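Local coordinates for protein 2-aminomuconic 6-semialdehyde dehydrogenase (Pseudomonas sp., PDB 7BZV) that probably catalyses the NAD+-dependent oxidation of 2-aminomuconic 6-semialdehyde to 2-aminomuconate in the meta-cleavage pathway of 2-aminophenol catabolism, acting as a tetramer, at residues F20-P25 and D181-A186; K3-F8 and T185-A190; V261-C266 and T398-E403; C266-M271 and F300-V305; G55-T60 and P166-G171. All coordinates share one frame; numbering follows the deposited sequence.

Interaction 1 of 5, residues F20-P25 and D181-A186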
# COMPACT_ATOMS: atom_id res chain seq x y z
N PHE B 20 31.33 -20.76 31.38
CA PHE B 20 31.41 -19.52 32.13
C PHE B 20 30.14 -19.35 32.96
O PHE B 20 29.11 -19.97 32.70
CB PHE B 20 31.62 -18.31 31.20
CG PHE B 20 30.52 -18.08 30.18
CD1 PHE B 20 29.33 -17.44 30.54
CD2 PHE B 20 30.68 -18.50 28.86
CE1 PHE B 20 28.33 -17.21 29.58
CE2 PHE B 20 29.68 -18.29 27.91
CZ PHE B 20 28.50 -17.65 28.28
N GLN B 21 30.23 -18.50 33.97
CA GLN B 21 29.17 -18.36 34.95
C GLN B 21 28.17 -17.29 34.54
O GLN B 21 28.53 -16.28 33.94
CB GLN B 21 29.74 -17.96 36.31
CG GLN B 21 31.01 -18.68 36.69
CD GLN B 21 31.46 -18.32 38.10
OE1 GLN B 21 31.34 -19.13 39.02
NE2 GLN B 21 31.97 -17.10 38.26
N ASP B 22 26.91 -17.53 34.89
CA ASP B 22 25.83 -16.54 34.81
C ASP B 22 25.65 -15.97 36.21
O ASP B 22 25.25 -16.68 37.13
CB ASP B 22 24.54 -17.20 34.31
CG ASP B 22 23.41 -16.23 34.12
OD1 ASP B 22 23.56 -14.99 34.28
OD2 ASP B 22 22.31 -16.75 33.79
N VAL B 23 25.99 -14.69 36.38
CA VAL B 23 25.96 -14.02 37.67
C VAL B 23 24.75 -13.12 37.72
O VAL B 23 24.49 -12.37 36.78
CB VAL B 23 27.24 -13.20 37.89
CG1 VAL B 23 27.15 -12.40 39.20
CG2 VAL B 23 28.47 -14.14 37.90
N THR B 24 23.99 -13.18 38.84
CA THR B 24 22.88 -12.24 38.98
C THR B 24 23.37 -10.94 39.62
O THR B 24 24.11 -11.00 40.62
CB THR B 24 21.74 -12.83 39.79
OG1 THR B 24 20.68 -11.87 39.87
CG2 THR B 24 22.19 -13.22 41.23
N PRO B 25 23.04 -9.77 39.07
CA PRO B 25 23.49 -8.51 39.68
C PRO B 25 22.74 -8.15 40.94
O PRO B 25 23.05 -7.13 41.57
CB PRO B 25 23.22 -7.47 38.57
CG PRO B 25 22.00 -8.04 37.83
CD PRO B 25 22.20 -9.54 37.87
N ASP B 181 25.84 -12.23 29.46
CA ASP B 181 25.21 -11.95 30.74
C ASP B 181 23.79 -12.47 30.83
O ASP B 181 23.24 -12.58 31.94
CB ASP B 181 25.15 -10.45 31.01
CG ASP B 181 26.46 -9.89 31.45
OD1 ASP B 181 26.82 -10.02 32.64
OD2 ASP B 181 27.14 -9.32 30.60
N THR B 182 23.14 -12.73 29.70
CA THR B 182 21.71 -13.02 29.72
C THR B 182 21.43 -14.23 28.83
O THR B 182 20.74 -14.13 27.82
CB THR B 182 20.92 -11.77 29.30
OG1 THR B 182 21.39 -11.26 28.04
CG2 THR B 182 21.13 -10.71 30.33
N PRO B 183 21.92 -15.41 29.23
CA PRO B 183 21.72 -16.62 28.41
C PRO B 183 20.37 -17.30 28.58
O PRO B 183 19.99 -18.13 27.74
CB PRO B 183 22.84 -17.55 28.88
CG PRO B 183 23.02 -17.15 30.37
CD PRO B 183 22.85 -15.65 30.37
N GLY B 184 19.64 -17.01 29.65
CA GLY B 184 18.50 -17.82 30.05
C GLY B 184 17.30 -17.85 29.13
O GLY B 184 16.88 -18.92 28.67
N THR B 185 16.71 -16.69 28.87
CA THR B 185 15.50 -16.71 28.07
C THR B 185 15.78 -17.23 26.67
O THR B 185 14.91 -17.85 26.06
CB THR B 185 14.81 -15.33 28.05
OG1 THR B 185 15.73 -14.27 27.78
CG2 THR B 185 14.18 -15.06 29.44
N ALA B 186 17.00 -17.02 26.16
CA ALA B 186 17.33 -17.55 24.84
C ALA B 186 17.37 -19.06 24.87
O ALA B 186 16.92 -19.72 23.93
CB ALA B 186 18.68 -17.00 24.35
O HOH W 1 23.82 -12.31 34.33
O HOH W 2 26.39 -12.93 34.10
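Asp22 lays its carboxylate against the ring of Pro183, with OD2 meeting CG of the proline at 3.5 Å and CD at 3.6 Å. The side chain is turned there by its first torsion (chi1 -177°), which sets CG opposite the backbone N and brings the acid across the gap from the strand to the turn. The other oxygen, Asp22 OD1, stands 3.4 Å from Asp181 O. Both atoms are acceptors, so this approach is a contact rather than a bond, and polar linkage depends on water. One water accepts from Val23 N at 2.9 Å and may donate, over a long 3.3 Å, to Asp181 OD1. A second water is modelled between Val23 O and Asp181 O, but its distances are too short for its bonds to be taken at face value. Asp181 OD2 binds a glycerol that probably came from the crystallisation liquor. Asp22 also has Asp90 close by, a like charge that could raise the proton affinity of either acid. In the fold, the contact sets strand 19-23, at one edge of the four-stranded N-terminal sheet, over the turn leading into helix 184-196. Strand 30-35 pairs with Asp22 through backbone bonds and touches Pro183 through Val34, while helix 80-91 supplies Asp90, which hydrogen-bonds Gly184 N, and helix 156-169 packs against Thr182 and Thr185.

Interaction 2 of 5, residues K3-F8 and T185-A190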
# COMPACT_ATOMS: atom_id res chain seq x y z
N LYS B 3 21.90 -24.79 37.46
CA LYS B 3 21.36 -24.78 36.11
C LYS B 3 22.47 -24.78 35.06
O LYS B 3 23.46 -24.06 35.19
CB LYS B 3 20.49 -23.52 35.97
CG LYS B 3 19.17 -23.64 35.18
CD LYS B 3 18.08 -22.65 35.72
CE LYS B 3 18.70 -21.31 36.15
NZ LYS B 3 17.71 -20.29 36.66
N GLN B 4 22.28 -25.60 34.03
CA GLN B 4 23.10 -25.55 32.83
C GLN B 4 22.31 -24.88 31.72
O GLN B 4 21.14 -25.20 31.50
CB GLN B 4 23.54 -26.94 32.36
CG GLN B 4 24.26 -27.78 33.40
CD GLN B 4 25.53 -27.13 33.89
OE1 GLN B 4 26.49 -26.92 33.14
NE2 GLN B 4 25.55 -26.78 35.17
N TYR B 5 22.94 -23.94 31.03
CA TYR B 5 22.40 -23.30 29.84
C TYR B 5 23.28 -23.81 28.69
O TYR B 5 24.44 -23.42 28.56
CB TYR B 5 22.40 -21.78 30.00
CG TYR B 5 21.28 -21.22 30.87
CD1 TYR B 5 20.00 -21.76 30.84
CD2 TYR B 5 21.51 -20.14 31.73
CE1 TYR B 5 18.97 -21.23 31.62
CE2 TYR B 5 20.49 -19.61 32.52
CZ TYR B 5 19.22 -20.16 32.46
OH TYR B 5 18.19 -19.65 33.24
N ARG B 6 22.74 -24.74 27.91
CA ARG B 6 23.51 -25.40 26.86
C ARG B 6 23.23 -24.77 25.50
O ARG B 6 22.29 -23.99 25.33
CB ARG B 6 23.20 -26.89 26.82
CG ARG B 6 23.57 -27.63 28.10
CD ARG B 6 23.03 -29.06 28.13
NE ARG B 6 21.61 -29.10 27.84
CZ ARG B 6 20.65 -29.09 28.76
NH1 ARG B 6 20.98 -29.05 30.05
NH2 ARG B 6 19.37 -29.11 28.38
N ASN B 7 24.08 -25.12 24.54
CA ASN B 7 23.83 -24.77 23.15
C ASN B 7 22.77 -25.70 22.56
O ASN B 7 22.51 -26.79 23.07
CB ASN B 7 25.11 -24.87 22.32
CG ASN B 7 26.25 -24.08 22.90
OD1 ASN B 7 26.38 -22.89 22.65
ND2 ASN B 7 27.11 -24.75 23.68
N PHE B 8 22.16 -25.25 21.46
CA PHE B 8 21.13 -26.03 20.76
C PHE B 8 21.44 -25.94 19.27
O PHE B 8 21.23 -24.89 18.65
CB PHE B 8 19.73 -25.50 21.12
CG PHE B 8 18.60 -26.36 20.63
CD1 PHE B 8 18.35 -27.59 21.20
CD2 PHE B 8 17.78 -25.91 19.60
CE1 PHE B 8 17.31 -28.40 20.74
CE2 PHE B 8 16.74 -26.70 19.12
CZ PHE B 8 16.50 -27.94 19.69
N THR B 185 16.71 -16.69 28.87
CA THR B 185 15.50 -16.71 28.07
C THR B 185 15.78 -17.23 26.67
O THR B 185 14.91 -17.85 26.06
CB THR B 185 14.81 -15.33 28.05
OG1 THR B 185 15.73 -14.27 27.78
CG2 THR B 185 14.18 -15.06 29.44
N ALA B 186 17.00 -17.02 26.16
CA ALA B 186 17.33 -17.55 24.84
C ALA B 186 17.37 -19.06 24.87
O ALA B 186 16.92 -19.72 23.93
CB ALA B 186 18.68 -17.00 24.35
N THR B 187 17.91 -19.63 25.96
CA THR B 187 17.89 -21.08 26.09
C THR B 187 16.46 -21.60 26.26
O THR B 187 16.11 -22.63 25.68
CB THR B 187 18.79 -21.50 27.26
OG1 THR B 187 20.07 -20.90 27.07
CG2 THR B 187 18.92 -23.02 27.31
N LEU B 188 15.62 -20.90 27.03
CA LEU B 188 14.22 -21.32 27.13
C LEU B 188 13.52 -21.20 25.77
O LEU B 188 12.67 -22.03 25.41
CB LEU B 188 13.48 -20.49 28.17
CG LEU B 188 13.99 -20.66 29.61
CD1 LEU B 188 13.24 -19.78 30.58
CD2 LEU B 188 13.90 -22.11 30.05
N LEU B 189 13.88 -20.20 24.99
CA LEU B 189 13.27 -20.10 23.67
C LEU B 189 13.60 -21.33 22.82
O LEU B 189 12.73 -21.88 22.15
CB LEU B 189 13.70 -18.81 22.99
CG LEU B 189 12.96 -18.54 21.65
CD1 LEU B 189 11.47 -18.42 21.82
CD2 LEU B 189 13.51 -17.25 20.97
N ALA B 190 14.85 -21.79 22.88
CA ALA B 190 15.19 -23.03 22.18
C ALA B 190 14.37 -24.21 22.68
O ALA B 190 13.92 -25.05 21.88
CB ALA B 190 16.69 -23.31 22.31
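Thr187 meets Tyr5, and one helical turn later Ala190 meets Phe8, where strand 3-9 of the four-stranded mixed N-terminal sheet packs on helix 184-196 of the Rossmann-like NAD-binding domain. The CA separations, 6.3 Å for Tyr5 and Thr187 and 6.8 Å for Phe8 and Ala190, are evidence that strand 3-9 follows the helix closely over this span. At Thr187, CB lies 3.8 Å from Tyr5 CD1, an oblique approach to the phenol ring. Its methyl CG2, opposite the backbone N (chi1 -52° for OG1), reaches past the ring to 4.0 Å from Arg6 O, where the strand is interrupted. The hydroxyl OG1 also rests against Tyr5 CB without bonding to it; its polar partners are Pro183 O and His207 NE2, so the contact with Tyr5 is van der Waals. Further along, Ala190 continues the regular helix, its N bonding Ala186 O at 3.1 Å. Phe8 points at the helix and packs the base of its ring on the Ala190 methyl, and Trp13 of the adjoining strand 12-14 meets the Phe8 ring. Ala190 CB is equidistant, at 3.9 Å, from Phe8 CB and Phe8 CD2, while Ala190 O lies 4.3 Å above the plane of that ring, displaced toward its rim.

Interaction 3 of 5, residues V261-C266 and T398-E403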
# COMPACT_ATOMS: atom_id res chain seq x y z
N VAL B 261 12.30 16.76 25.50
CA VAL B 261 11.99 18.18 25.36
C VAL B 261 10.65 18.44 26.05
O VAL B 261 9.60 17.99 25.57
CB VAL B 261 11.94 18.60 23.87
CG1 VAL B 261 11.71 20.08 23.75
CG2 VAL B 261 13.21 18.23 23.19
N ILE B 262 10.68 19.24 27.12
CA ILE B 262 9.52 19.48 27.97
C ILE B 262 9.17 20.96 27.92
O ILE B 262 9.91 21.82 28.43
CB ILE B 262 9.78 19.01 29.40
CG1 ILE B 262 10.17 17.52 29.35
CG2 ILE B 262 8.53 19.27 30.29
CD1 ILE B 262 10.89 17.08 30.58
N PHE B 263 8.04 21.27 27.30
CA PHE B 263 7.52 22.62 27.20
C PHE B 263 6.65 22.98 28.40
O PHE B 263 6.04 22.13 29.06
CB PHE B 263 6.71 22.80 25.89
CG PHE B 263 7.60 22.83 24.66
CD1 PHE B 263 8.15 24.02 24.20
CD2 PHE B 263 7.89 21.66 23.99
CE1 PHE B 263 8.97 24.04 23.10
CE2 PHE B 263 8.72 21.67 22.85
CZ PHE B 263 9.26 22.84 22.42
N ALA B 264 6.60 24.28 28.67
CA ALA B 264 5.86 24.78 29.82
C ALA B 264 4.37 24.47 29.74
O ALA B 264 3.71 24.38 30.78
CB ALA B 264 6.10 26.28 29.94
N ASP B 265 3.82 24.31 28.53
CA ASP B 265 2.39 24.03 28.41
C ASP B 265 2.07 22.54 28.51
O ASP B 265 0.93 22.14 28.24
CB ASP B 265 1.81 24.61 27.11
CG ASP B 265 2.38 23.95 25.86
OD1 ASP B 265 2.99 22.87 25.98
OD2 ASP B 265 2.23 24.50 24.76
N CYS B 266 3.03 21.71 28.92
CA CYS B 266 2.75 20.28 29.00
C CYS B 266 1.74 19.99 30.10
O CYS B 266 1.50 20.80 31.00
CB CYS B 266 4.03 19.47 29.21
SG CYS B 266 4.77 19.57 30.84
N THR B 398 18.70 20.77 31.63
CA THR B 398 19.13 22.12 31.28
C THR B 398 17.91 22.91 30.82
O THR B 398 16.99 22.33 30.24
CB THR B 398 20.22 22.07 30.17
OG1 THR B 398 20.71 23.37 29.81
CG2 THR B 398 19.65 21.37 28.91
N PRO B 399 17.86 24.21 31.09
CA PRO B 399 16.76 25.03 30.56
C PRO B 399 16.97 25.42 29.11
O PRO B 399 18.09 25.49 28.60
CB PRO B 399 16.80 26.28 31.45
CG PRO B 399 18.27 26.43 31.81
CD PRO B 399 18.81 24.99 31.90
N PHE B 400 15.85 25.69 28.44
CA PHE B 400 15.85 26.30 27.11
C PHE B 400 14.79 27.39 27.05
O PHE B 400 13.88 27.45 27.88
CB PHE B 400 15.62 25.28 25.98
CG PHE B 400 14.21 24.79 25.85
CD1 PHE B 400 13.31 25.42 25.03
CD2 PHE B 400 13.81 23.66 26.52
CE1 PHE B 400 11.99 24.93 24.88
CE2 PHE B 400 12.54 23.20 26.39
CZ PHE B 400 11.63 23.82 25.56
N ASP B 401 14.93 28.27 26.05
CA ASP B 401 14.02 29.40 25.91
C ASP B 401 13.18 29.36 24.64
O ASP B 401 12.02 29.76 24.69
CB ASP B 401 14.80 30.72 25.96
CG ASP B 401 15.46 30.91 27.31
OD1 ASP B 401 14.71 31.03 28.29
OD2 ASP B 401 16.70 30.86 27.42
N SER B 402 13.67 28.82 23.54
CA SER B 402 12.89 28.87 22.32
C SER B 402 12.88 27.52 21.61
O SER B 402 13.73 26.66 21.79
CB SER B 402 13.41 29.98 21.40
OG SER B 402 14.48 29.48 20.64
N GLU B 403 11.83 27.38 20.80
CA GLU B 403 11.62 26.18 20.00
C GLU B 403 12.75 25.97 19.00
O GLU B 403 13.27 24.86 18.89
CB GLU B 403 10.26 26.31 19.30
CG GLU B 403 9.89 25.15 18.39
CD GLU B 403 8.48 25.28 17.79
OE1 GLU B 403 7.52 25.62 18.53
OE2 GLU B 403 8.34 25.01 16.58
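Phe400 drives the edge of its ring into the face of Phe263, a T-shaped pair with planes at 83° and centroids 5.2 Å apart. The touching edge is CE1 and CZ: Phe400 CE1 is 3.6 Å from Phe263 CE1, and Phe400 CZ sits 3.6 Å above the plane of the Phe263 ring, toward its rim rather than its centre. Conversely, Phe263 CD1 lies in the plane of the Phe400 ring, as expected for an edge-on approach. The first torsion of Phe400 (chi1 75°) puts CG in the crowded position between backbone N and carbonyl carbon, from which the ring extends toward the neighbouring strand end. The two strands belong to the seven-stranded mixed sheet of the catalytic domain of the aldehyde dehydrogenase fold. Strand 290-296 lies between strands 258-262 and 394-400, so the aromatic pair spans it, and Phe400 touches Tyr294 and Glu296 on the way. Beside the ring pair, Phe400 CE2 comes obliquely to 3.6 Å from Ile262 O, and Val261 CG1 stands 4.2 Å from Phe400 CZ. Past these strands the chain turns away in both segments. Phe263 begins a type I turn closed by Cys266 N to Phe263 O at 3.0 Å, whereas Ser402 N-caps helix 403-411 by bonding Glu405 N through OG, and Ser402 N lies at the edge of the Phe400 ring, in its plane.

Interaction 4 of 5, residues C266-M271 and F300-V305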
# COMPACT_ATOMS: atom_id res chain seq x y z
N CYS B 266 3.03 21.71 28.92
CA CYS B 266 2.75 20.28 29.00
C CYS B 266 1.74 19.99 30.10
O CYS B 266 1.50 20.80 31.00
CB CYS B 266 4.03 19.47 29.21
SG CYS B 266 4.77 19.57 30.84
N ASP B 267 1.11 18.82 29.99
CA ASP B 267 0.38 18.26 31.12
C ASP B 267 1.41 17.77 32.13
O ASP B 267 2.02 16.71 31.96
CB ASP B 267 -0.54 17.13 30.64
CG ASP B 267 -1.38 16.57 31.77
OD1 ASP B 267 -0.86 16.39 32.90
OD2 ASP B 267 -2.57 16.33 31.54
N PHE B 268 1.62 18.55 33.19
CA PHE B 268 2.81 18.36 34.02
C PHE B 268 2.79 17.01 34.72
O PHE B 268 3.81 16.31 34.79
CB PHE B 268 2.90 19.52 35.02
CG PHE B 268 4.21 19.62 35.73
CD1 PHE B 268 5.26 20.34 35.20
CD2 PHE B 268 4.38 19.00 36.96
CE1 PHE B 268 6.46 20.44 35.89
CE2 PHE B 268 5.56 19.09 37.64
CZ PHE B 268 6.61 19.81 37.11
N GLU B 269 1.64 16.61 35.24
CA GLU B 269 1.59 15.34 35.97
C GLU B 269 1.80 14.16 35.04
O GLU B 269 2.51 13.22 35.40
CB GLU B 269 0.25 15.20 36.73
CG GLU B 269 0.15 16.09 37.98
CD GLU B 269 1.43 16.13 38.83
OE1 GLU B 269 2.05 15.07 39.06
OE2 GLU B 269 1.84 17.23 39.27
N LYS B 270 1.23 14.19 33.83
CA LYS B 270 1.48 13.08 32.91
C LYS B 270 2.94 13.03 32.48
O LYS B 270 3.53 11.95 32.30
CB LYS B 270 0.58 13.17 31.67
CG LYS B 270 -0.89 13.00 31.94
CD LYS B 270 -1.64 13.05 30.57
CE LYS B 270 -3.14 12.95 30.74
NZ LYS B 270 -3.43 11.71 31.46
N MET B 271 3.52 14.21 32.27
CA MET B 271 4.92 14.32 31.88
C MET B 271 5.83 13.75 32.94
O MET B 271 6.74 12.97 32.63
CB MET B 271 5.25 15.79 31.58
CG MET B 271 6.72 16.09 31.34
SD MET B 271 7.76 16.26 32.79
CE MET B 271 7.00 17.65 33.61
N PHE B 300 11.41 25.17 34.60
CA PHE B 300 12.63 24.43 34.91
C PHE B 300 12.76 24.16 36.41
O PHE B 300 13.07 23.04 36.83
CB PHE B 300 13.85 25.20 34.41
CG PHE B 300 15.15 24.55 34.77
CD1 PHE B 300 15.68 23.55 33.99
CD2 PHE B 300 15.86 24.99 35.87
CE1 PHE B 300 16.88 22.98 34.31
CE2 PHE B 300 17.06 24.42 36.19
CZ PHE B 300 17.56 23.42 35.42
N ASP B 301 12.54 25.17 37.24
CA ASP B 301 12.68 24.97 38.68
C ASP B 301 11.61 24.02 39.21
O ASP B 301 11.91 23.13 40.02
CB ASP B 301 12.59 26.31 39.41
CG ASP B 301 13.84 27.13 39.28
OD1 ASP B 301 14.93 26.57 39.00
OD2 ASP B 301 13.74 28.36 39.45
N ARG B 302 10.36 24.23 38.81
CA ARG B 302 9.30 23.32 39.23
C ARG B 302 9.64 21.89 38.82
O ARG B 302 9.45 20.94 39.60
CB ARG B 302 7.98 23.75 38.61
CG ARG B 302 6.78 22.88 38.97
CD ARG B 302 5.51 23.38 38.28
NE ARG B 302 4.42 22.44 38.44
CZ ARG B 302 3.31 22.43 37.70
NH1 ARG B 302 3.14 23.31 36.73
NH2 ARG B 302 2.38 21.53 37.94
N PHE B 303 10.15 21.72 37.61
CA PHE B 303 10.52 20.39 37.14
C PHE B 303 11.57 19.76 38.04
O PHE B 303 11.47 18.59 38.42
CB PHE B 303 11.08 20.46 35.72
CG PHE B 303 11.53 19.13 35.19
CD1 PHE B 303 10.62 18.29 34.60
CD2 PHE B 303 12.85 18.70 35.32
CE1 PHE B 303 11.02 17.06 34.12
CE2 PHE B 303 13.25 17.46 34.83
CZ PHE B 303 12.33 16.63 34.25
N CYS B 304 12.65 20.49 38.32
CA CYS B 304 13.73 19.94 39.13
C CYS B 304 13.25 19.61 40.54
O CYS B 304 13.64 18.58 41.10
CB CYS B 304 14.90 20.91 39.20
SG CYS B 304 15.75 21.07 37.61
N VAL B 305 12.43 20.46 41.12
CA VAL B 305 11.95 20.20 42.48
C VAL B 305 11.07 18.96 42.50
O VAL B 305 11.23 18.06 43.33
CB VAL B 305 11.20 21.44 43.02
CG1 VAL B 305 10.45 21.11 44.33
CG2 VAL B 305 12.15 22.64 43.17
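The CA atoms of Phe268 and Phe303 stand 8.6 Å apart where the first turn of helix 268-280 meets helix 297-312. Arg302 is extended along its chain, and its guanidinium lies flat on the Phe268 ring with planes 17° apart and centres separated by 3.7 Å. Its CZ is only 16° off the ring normal, which makes this a cation-pi stack over the face, and NH2 approaches Phe268 CD2 to 3.4 Å. The methylene CD of Arg302 adds a CH-pi contact to the same ring. On the opposite face Met271 CE lies 3.5 Å above the Phe268 plane, toward its rim, whereas Arg302 NE sits over the centre; the ring's CZ points at Phe303 CA at 4.0 Å. Met271 bends at chi2 and chi3, which brings SD to the edge of the neighbouring ring, 3.6 Å from Phe303 CE1, in a Met-aromatic contact. Asp267 is the N-cap, its OD1 accepting from Lys270 N at 3.2 Å. Helix 268-280 is the beta-alpha-beta crossover between parallel strands 258-262 and 290-296, helix 297-312 follows strand 290-296 and packs on the same sheet, and Met271 and Phe303 both rest on Ile262. Glu269 lies beyond salt-bridge distance of Arg302; the stack probably lets the arginine keep its charge near solvent while its flat face shields the Phe268 ring.

Interaction 5 of 5, residues G55-T60 and P166-G171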
# COMPACT_ATOMS: atom_id res chain seq x y z
N GLY B 55 15.08 -29.03 3.72
CA GLY B 55 14.07 -29.94 4.20
C GLY B 55 12.71 -29.30 4.42
O GLY B 55 12.33 -28.37 3.70
N GLU B 56 12.00 -29.81 5.43
CA GLU B 56 10.64 -29.39 5.76
C GLU B 56 10.50 -27.88 5.84
O GLU B 56 9.56 -27.31 5.27
CB GLU B 56 10.24 -30.02 7.10
CG GLU B 56 8.79 -29.73 7.51
CD GLU B 56 8.37 -30.41 8.81
OE1 GLU B 56 9.01 -31.37 9.22
OE2 GLU B 56 7.37 -29.98 9.44
N TRP B 57 11.40 -27.20 6.54
CA TRP B 57 11.27 -25.75 6.72
C TRP B 57 11.29 -25.03 5.37
O TRP B 57 10.54 -24.06 5.15
CB TRP B 57 12.38 -25.22 7.63
CG TRP B 57 12.11 -23.80 8.16
CD1 TRP B 57 12.83 -22.68 7.88
CD2 TRP B 57 11.05 -23.39 9.04
NE1 TRP B 57 12.27 -21.60 8.51
CE2 TRP B 57 11.20 -22.01 9.25
CE3 TRP B 57 10.01 -24.07 9.68
CZ2 TRP B 57 10.35 -21.28 10.08
CZ3 TRP B 57 9.17 -23.35 10.51
CH2 TRP B 57 9.34 -21.97 10.70
N GLY B 58 12.14 -25.50 4.45
CA GLY B 58 12.26 -24.89 3.14
C GLY B 58 11.04 -25.09 2.29
O GLY B 58 10.87 -24.38 1.30
N ARG B 59 10.18 -26.02 2.67
CA ARG B 59 8.95 -26.25 1.95
C ARG B 59 7.73 -25.65 2.65
O ARG B 59 6.62 -25.86 2.17
CB ARG B 59 8.73 -27.76 1.74
CG ARG B 59 9.79 -28.43 0.88
CD ARG B 59 9.51 -29.92 0.68
NE ARG B 59 9.24 -30.66 1.92
CZ ARG B 59 10.15 -31.37 2.58
NH1 ARG B 59 11.40 -31.43 2.14
NH2 ARG B 59 9.81 -32.03 3.69
N THR B 60 7.89 -24.95 3.78
CA THR B 60 6.72 -24.38 4.44
C THR B 60 6.08 -23.29 3.59
O THR B 60 6.77 -22.53 2.91
CB THR B 60 7.07 -23.76 5.79
OG1 THR B 60 8.08 -22.76 5.60
CG2 THR B 60 7.54 -24.84 6.77
N PRO B 166 10.50 -12.11 12.85
CA PRO B 166 10.45 -11.86 11.40
C PRO B 166 11.41 -12.76 10.62
O PRO B 166 11.11 -13.10 9.47
CB PRO B 166 10.82 -10.37 11.28
CG PRO B 166 11.67 -10.10 12.52
CD PRO B 166 11.13 -11.02 13.60
N ALA B 167 12.57 -13.11 11.18
CA ALA B 167 13.49 -13.97 10.43
C ALA B 167 12.84 -15.31 10.11
O ALA B 167 12.90 -15.79 8.97
CB ALA B 167 14.79 -14.16 11.22
N LEU B 168 12.17 -15.91 11.10
CA LEU B 168 11.45 -17.17 10.88
C LEU B 168 10.21 -16.95 10.01
O LEU B 168 9.84 -17.81 9.21
CB LEU B 168 11.03 -17.79 12.21
CG LEU B 168 12.12 -18.26 13.19
CD1 LEU B 168 11.57 -18.94 14.42
CD2 LEU B 168 13.07 -19.21 12.44
N ALA B 169 9.53 -15.81 10.16
CA ALA B 169 8.39 -15.52 9.29
C ALA B 169 8.77 -15.60 7.82
O ALA B 169 7.96 -16.03 6.98
CB ALA B 169 7.86 -14.11 9.60
N CYS B 170 9.96 -15.11 7.49
CA CYS B 170 10.49 -15.06 6.13
C CYS B 170 11.11 -16.39 5.70
O CYS B 170 11.62 -16.51 4.57
CB CYS B 170 11.51 -13.94 6.04
SG CYS B 170 10.74 -12.32 6.08
N GLY B 171 11.05 -17.40 6.56
CA GLY B 171 11.48 -18.75 6.21
C GLY B 171 12.96 -18.98 6.38
O GLY B 171 13.48 -19.98 5.85
O HOH W 3 11.91 -21.59 4.41
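The indole of Trp57 is approached obliquely by two backbone oxygens: Leu168 O lies 3.6 Å from CZ2 of the indole, and Gly171 O lies 3.3 Å from its NE1. The indole N-H is hydrogen-bonded to Asn172 O, just beyond the helix end. Trp68 meets the indole with planes at about 55°, and Arg65 and Val202 also touch it. With Trp57 CG opposite the backbone N (chi1 -165°), the ring extends to the last turn of helix 156-169, where CZ2 reaches Leu168 CB at 4.1 Å. That helix connects parallel strands 134-150 and 173-177 in the beta-alpha-beta topology of the Rossmann-like NAD-binding domain of aldehyde dehydrogenases, and it closes in a Schellman motif. Gly171 has a phi of 85° and sends one of the motif's bonds back from its N to Leu168 O at 2.9 Å, so that carbonyl is bonded while also facing the indole. A water donates to Gly171 O at 2.7 Å and to Trp57 O at 2.9 Å. Trp57 O is therefore gripped three times, since it also accepts from Thr60 N and from Thr60 OG1 at 2.8 Å, and OG1 itself is held by Arg65.

How the interactions relate
From the N terminus, strand 3-9 opens interaction 2, strand 19-23 opens interaction 1, and the loop after helix 39-52 opens interaction 5. Interaction 5 closes first, at the end of helix 156-169, and thus falls within both wider loops. Interactions 1 and 2 then close on helix 184-196, sharing Thr185 and Ala186; they touch directly, with Tyr5 CD2 3.6 Å from Pro183 CG, and tie the N-terminal sheet to that helix. Interaction 3 spans strands 258-262 and 394-400 on the far side of the chain's centre, its centre about 41 Å from that of interaction 1. Interaction 4 falls within its loop, shares Cys266 and packs against it through Ile262.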